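Local coordinates for protein 3-methyladenine dna-glycosylase (PDB 2JHN) that belongs to the AlkA family of DNA glycosylases, joining a TATA-box-binding-protein-like domain to the helical HhH-GPD fold of base excision repair proteins, at residues Ile39-Gly43 / Arg44-Val48; Leu168-Val172 / Glu173-Glu177. The protein carries 1 engineered substitution. All blocks are in the same frame, centred on the assembly; numbering follows the deposited sequence.

Interaction 1: residues Ile39-Gly43 / Arg44-Val48; sequences IVLDG and RAVAV
Ile39 and Val46 face each other in a beta hairpin as a hydrogen-bonded antiparallel pair, Ile39 N giving to Val46 O at 2.9 Å and Val46 N to Ile39 O at 2.8 Å. Their side chains rise on the same side of the sheet, and CG2 of Val46 meets CG1 of Ile39 at 3.6 Å. Ile39 sends CG1 between its N and carbonyl carbon (chi1 63°), which carries CD1 on to CG2 of Val48, while CB of Leu41 also touches Val46 CG2, at 4.0 Å.

At the tip, a type I' turn through Asp42 and Gly43, both with positive phi, brings Arg44 beside Leu41. The Arg44 chain bends at chi2 (109°) and folds back toward Leu41, with NH1 giving to Leu41 O at 2.8 Å. Arg44 N also reaches that oxygen, at 3.2 Å, but from the opposite face of the carbonyl plane. One face of the guanidinium lies against Val46 CG1.

Farther out, Glu68 forms a salt bridge with NH2 of Arg44, and helix 69-80 packs on Leu41 and Val48. With NH1 held by a carbonyl and NH2 by a carboxylate, the guanidinium is fixed in rotation, its charge probably largely balanced.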
loop_
_atom_site.group_PDB
_atom_site.type_symbol
_atom_site.label_atom_id
_atom_site.label_comp_id
_atom_site.label_asym_id
_atom_site.label_seq_id
_atom_site.Cartn_x
_atom_site.Cartn_y
_atom_site.Cartn_z
ATOM N N ILE A 39 1.628 13.893 6.539
ATOM C CA ILE A 39 1.713 13.942 5.088
ATOM C C ILE A 39 2.326 15.289 4.671
ATOM O O ILE A 39 2.172 16.298 5.372
ATOM C CB ILE A 39 0.354 13.644 4.386
ATOM C CG1 ILE A 39 -0.687 14.706 4.735
ATOM C CG2 ILE A 39 -0.155 12.228 4.754
ATOM C CD1 ILE A 39 -1.991 14.635 3.929
ATOM N N VAL A 40 3.050 15.290 3.557
ATOM C CA VAL A 40 3.613 16.535 3.035
ATOM C C VAL A 40 2.570 17.172 2.132
ATOM O O VAL A 40 2.072 16.549 1.184
ATOM C CB VAL A 40 4.986 16.337 2.333
ATOM C CG1 VAL A 40 5.536 17.672 1.839
ATOM C CG2 VAL A 40 5.981 15.736 3.307
ATOM N N LEU A 41 2.200 18.405 2.471
ATOM C CA LEU A 41 1.140 19.101 1.771
ATOM C C LEU A 41 1.636 20.510 1.477
ATOM O O LEU A 41 1.926 21.290 2.403
ATOM C CB LEU A 41 -0.124 19.118 2.632
ATOM C CG LEU A 41 -1.483 19.176 1.947
ATOM C CD1 LEU A 41 -1.747 17.923 1.115
ATOM C CD2 LEU A 41 -2.560 19.351 3.005
ATOM N N ASP A 42 1.761 20.806 0.182
ATOM C CA ASP A 42 2.378 22.043 -0.316
ATOM C C ASP A 42 3.693 22.385 0.397
ATOM O O ASP A 42 3.836 23.455 1.004
ATOM C CB ASP A 42 1.367 23.200 -0.299
ATOM C CG ASP A 42 0.196 22.961 -1.257
ATOM O OD1 ASP A 42 0.439 22.723 -2.466
ATOM O OD2 ASP A 42 -0.967 23.002 -0.800
ATOM N N GLY A 43 4.630 21.441 0.342
ATOM C CA GLY A 43 5.985 21.639 0.837
ATOM C C GLY A 43 6.128 21.701 2.341
ATOM O O GLY A 43 7.190 22.079 2.855
ATOM N N ARG A 44 5.074 21.329 3.057
ATOM C CA ARG A 44 5.130 21.279 4.512
ATOM C C ARG A 44 4.396 20.029 5.052
ATOM O O ARG A 44 3.411 19.583 4.468
ATOM C CB ARG A 44 4.625 22.606 5.118
ATOM C CG ARG A 44 3.160 22.951 4.859
ATOM C CD ARG A 44 2.406 22.796 6.164
ATOM N NE ARG A 44 1.032 23.320 6.238
ATOM C CZ ARG A 44 0.103 23.328 5.278
ATOM N NH1 ARG A 44 0.336 22.850 4.062
ATOM N NH2 ARG A 44 -1.087 23.826 5.562
ATOM N N ALA A 45 4.910 19.456 6.141
ATOM C CA ALA A 45 4.289 18.277 6.750
ATOM C C ALA A 45 3.170 18.674 7.698
ATOM O O ALA A 45 3.346 19.525 8.573
ATOM C CB ALA A 45 5.317 17.448 7.477
ATOM N N VAL A 46 2.016 18.047 7.501
ATOM C CA VAL A 46 0.850 18.221 8.355
ATOM C C VAL A 46 0.471 16.907 9.044
ATOM O O VAL A 46 0.782 15.806 8.543
ATOM C CB VAL A 46 -0.370 18.823 7.584
ATOM C CG1 VAL A 46 -0.044 20.230 7.094
ATOM C CG2 VAL A 46 -0.805 17.934 6.414
ATOM N N ALA A 47 -0.178 17.038 10.196
ATOM C CA ALA A 47 -0.697 15.902 10.949
ATOM C C ALA A 47 -2.096 15.565 10.415
ATOM O O ALA A 47 -2.931 16.461 10.207
ATOM C CB ALA A 47 -0.759 16.234 12.442
ATOM N N VAL A 48 -2.335 14.283 10.147
ATOM C CA VAL A 48 -3.672 13.803 9.776
ATOM C C VAL A 48 -3.960 12.550 10.595
ATOM O O VAL A 48 -3.083 11.706 10.760
ATOM C CB VAL A 48 -3.812 13.482 8.264
ATOM C CG1 VAL A 48 -5.237 12.989 7.943
ATOM C CG2 VAL A 48 -3.522 14.721 7.408
#

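Interaction 2: residues Leu168-Val172 / Glu173-Glu177; sequences LKAGV and EGLRE
Val172 and Arg176 meet one turn apart on helix 164-177, and the backbone bond between them is a regular one: Arg176 N gives to Val172 O at 3.0 Å. Leu175 N reaches Gly171 O in the same way, at 3.3 Å and almost straight. The bond before these, from Gly174 N to Ala170 O, is weak and strongly bent. The disturbance centres on Gly171, whose phi of 68° and nearly extended psi are far from helical values; the axes of 168-172 and 173-177 accordingly differ in direction by 61°. The backbone also comes close at Gly174, its CA lying 3.2 Å from Ala170 O in a CA-H...O contact.

The apolar contacts are few. CD2 of Leu175 approaches CB of Ala170 at 4.1 Å, while its CG lies close to Gly171 O. Leu175 is buried against Ile143 of helix 133-147 and Ala185 of helix 182-192. Val172 turns CG1 anti to its backbone N, toward the Arg176 chain, and meets CD there at 3.9 Å.

Arg176 and Glu173 form a salt bridge three residues apart: the arginine bends at chi3 (64°) to bring NH1 to the syn lone pair of Glu173 OE2 at 3.2 Å. OE2 is shared by Arg176 and by Arg182 of the next helix, whose like-charged NH1 atoms lie close together; the carboxylate probably offsets that repulsion and stays ionised.

A helix kinked at a positive-phi glycine, with an i to i+3 salt bridge on its second half, lies here within the HhH-GPD region, beside the pocket holding mercuribenzoic acid.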
loop_
_atom_site.group_PDB
_atom_site.type_symbol
_atom_site.label_atom_id
_atom_site.label_comp_id
_atom_site.label_asym_id
_atom_site.label_seq_id
_atom_site.Cartn_x
_atom_site.Cartn_y
_atom_site.Cartn_z
ATOM N N LEU A 168 18.262 11.936 -0.336
ATOM C CA LEU A 168 19.495 12.369 -0.975
ATOM C C LEU A 168 20.519 12.780 0.093
ATOM O O LEU A 168 21.701 12.425 0.000
ATOM C CB LEU A 168 19.209 13.497 -1.982
ATOM C CG LEU A 168 18.448 13.060 -3.255
ATOM C CD1 LEU A 168 18.193 14.262 -4.139
ATOM C CD2 LEU A 168 19.182 11.957 -4.036
ATOM N N LYS A 169 20.043 13.472 1.124
ATOM C CA LYS A 169 20.865 13.843 2.282
ATOM C C LYS A 169 21.337 12.627 3.087
ATOM O O LYS A 169 22.509 12.536 3.436
ATOM C CB LYS A 169 20.144 14.866 3.178
ATOM C CG LYS A 169 20.940 15.253 4.469
ATOM C CD LYS A 169 22.347 15.850 4.161
ATOM C CE LYS A 169 23.212 15.951 5.440
ATOM N NZ LYS A 169 24.683 16.030 5.177
ATOM N N ALA A 170 20.442 11.679 3.363
ATOM C CA ALA A 170 20.821 10.430 4.035
ATOM C C ALA A 170 21.937 9.730 3.273
ATOM O O ALA A 170 22.870 9.199 3.877
ATOM C CB ALA A 170 19.574 9.475 4.172
ATOM N N GLY A 171 21.824 9.729 1.940
ATOM C CA GLY A 171 22.803 9.083 1.057
ATOM C C GLY A 171 22.829 7.574 1.154
ATOM O O GLY A 171 22.126 6.977 1.977
ATOM N N VAL A 172 23.637 6.941 0.307
ATOM C CA VAL A 172 23.791 5.481 0.378
ATOM C C VAL A 172 24.176 5.023 1.788
ATOM O O VAL A 172 23.577 4.104 2.334
ATOM C CB VAL A 172 24.819 4.934 -0.670
ATOM C CG1 VAL A 172 25.213 3.477 -0.357
ATOM C CG2 VAL A 172 24.264 5.071 -2.084
ATOM N N GLU A 173 25.185 5.656 2.388
ATOM C CA GLU A 173 25.665 5.177 3.684
ATOM C C GLU A 173 24.652 5.318 4.820
ATOM O O GLU A 173 24.612 4.486 5.715
ATOM C CB GLU A 173 26.994 5.854 4.080
ATOM C CG GLU A 173 28.206 5.314 3.321
ATOM C CD GLU A 173 28.352 3.792 3.427
ATOM O OE1 GLU A 173 28.213 3.217 4.546
ATOM O OE2 GLU A 173 28.608 3.177 2.364
ATOM N N GLY A 174 23.856 6.377 4.789
ATOM C CA GLY A 174 22.830 6.609 5.828
ATOM C C GLY A 174 21.749 5.534 5.787
ATOM O O GLY A 174 21.304 5.044 6.821
ATOM N N LEU A 175 21.344 5.159 4.571
ATOM C CA LEU A 175 20.410 4.049 4.363
ATOM C C LEU A 175 21.012 2.706 4.782
ATOM O O LEU A 175 20.320 1.913 5.412
ATOM C CB LEU A 175 19.900 3.996 2.902
ATOM C CG LEU A 175 19.177 5.253 2.391
ATOM C CD1 LEU A 175 18.645 5.033 0.976
ATOM C CD2 LEU A 175 18.065 5.725 3.314
ATOM N N ARG A 176 22.292 2.465 4.461
ATOM C CA ARG A 176 22.965 1.220 4.873
ATOM C C ARG A 176 23.013 1.124 6.385
ATOM O O ARG A 176 22.839 0.050 6.942
ATOM C CB ARG A 176 24.392 1.095 4.310
ATOM C CG ARG A 176 24.485 1.037 2.785
ATOM C CD ARG A 176 25.916 0.808 2.339
ATOM N NE ARG A 176 26.379 -0.498 2.794
ATOM C CZ ARG A 176 27.660 -0.857 2.860
ATOM N NH1 ARG A 176 28.624 -0.000 2.519
ATOM N NH2 ARG A 176 27.977 -2.076 3.284
ATOM N N GLU A 177 23.258 2.256 7.042
ATOM C CA GLU A 177 23.281 2.318 8.501
ATOM C C GLU A 177 21.966 1.875 9.129
ATOM O O GLU A 177 21.954 1.227 10.169
ATOM C CB GLU A 177 23.668 3.718 8.965
ATOM C CG GLU A 177 25.138 4.023 8.679
ATOM C CD GLU A 177 25.562 5.464 9.005
ATOM O OE1 GLU A 177 24.748 6.287 9.533
ATOM O OE2 GLU A 177 26.743 5.761 8.717
#

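In the fold
Interaction 1 comes first along the chain, and interaction 2 opens well after it has closed. Their centres are 23 Å apart, the nearest atoms about 13 Å, and they do not touch. They share no element: 39-48 is the turn and adjoining strand ends of the hairpin 34-41/44-54, part of the antiparallel five-stranded sheet of the TBP-like region, whereas 168-177 is part of helix 164-177 in the HhH-GPD region. The two-stranded sheet 150-153/156-159 precedes that helix, and its Val151 and Trp153 touch Ala47, with Val151 also meeting Ala45. The contacts thus lie in separate family regions, which meet where strand 150-153 touches the hairpin.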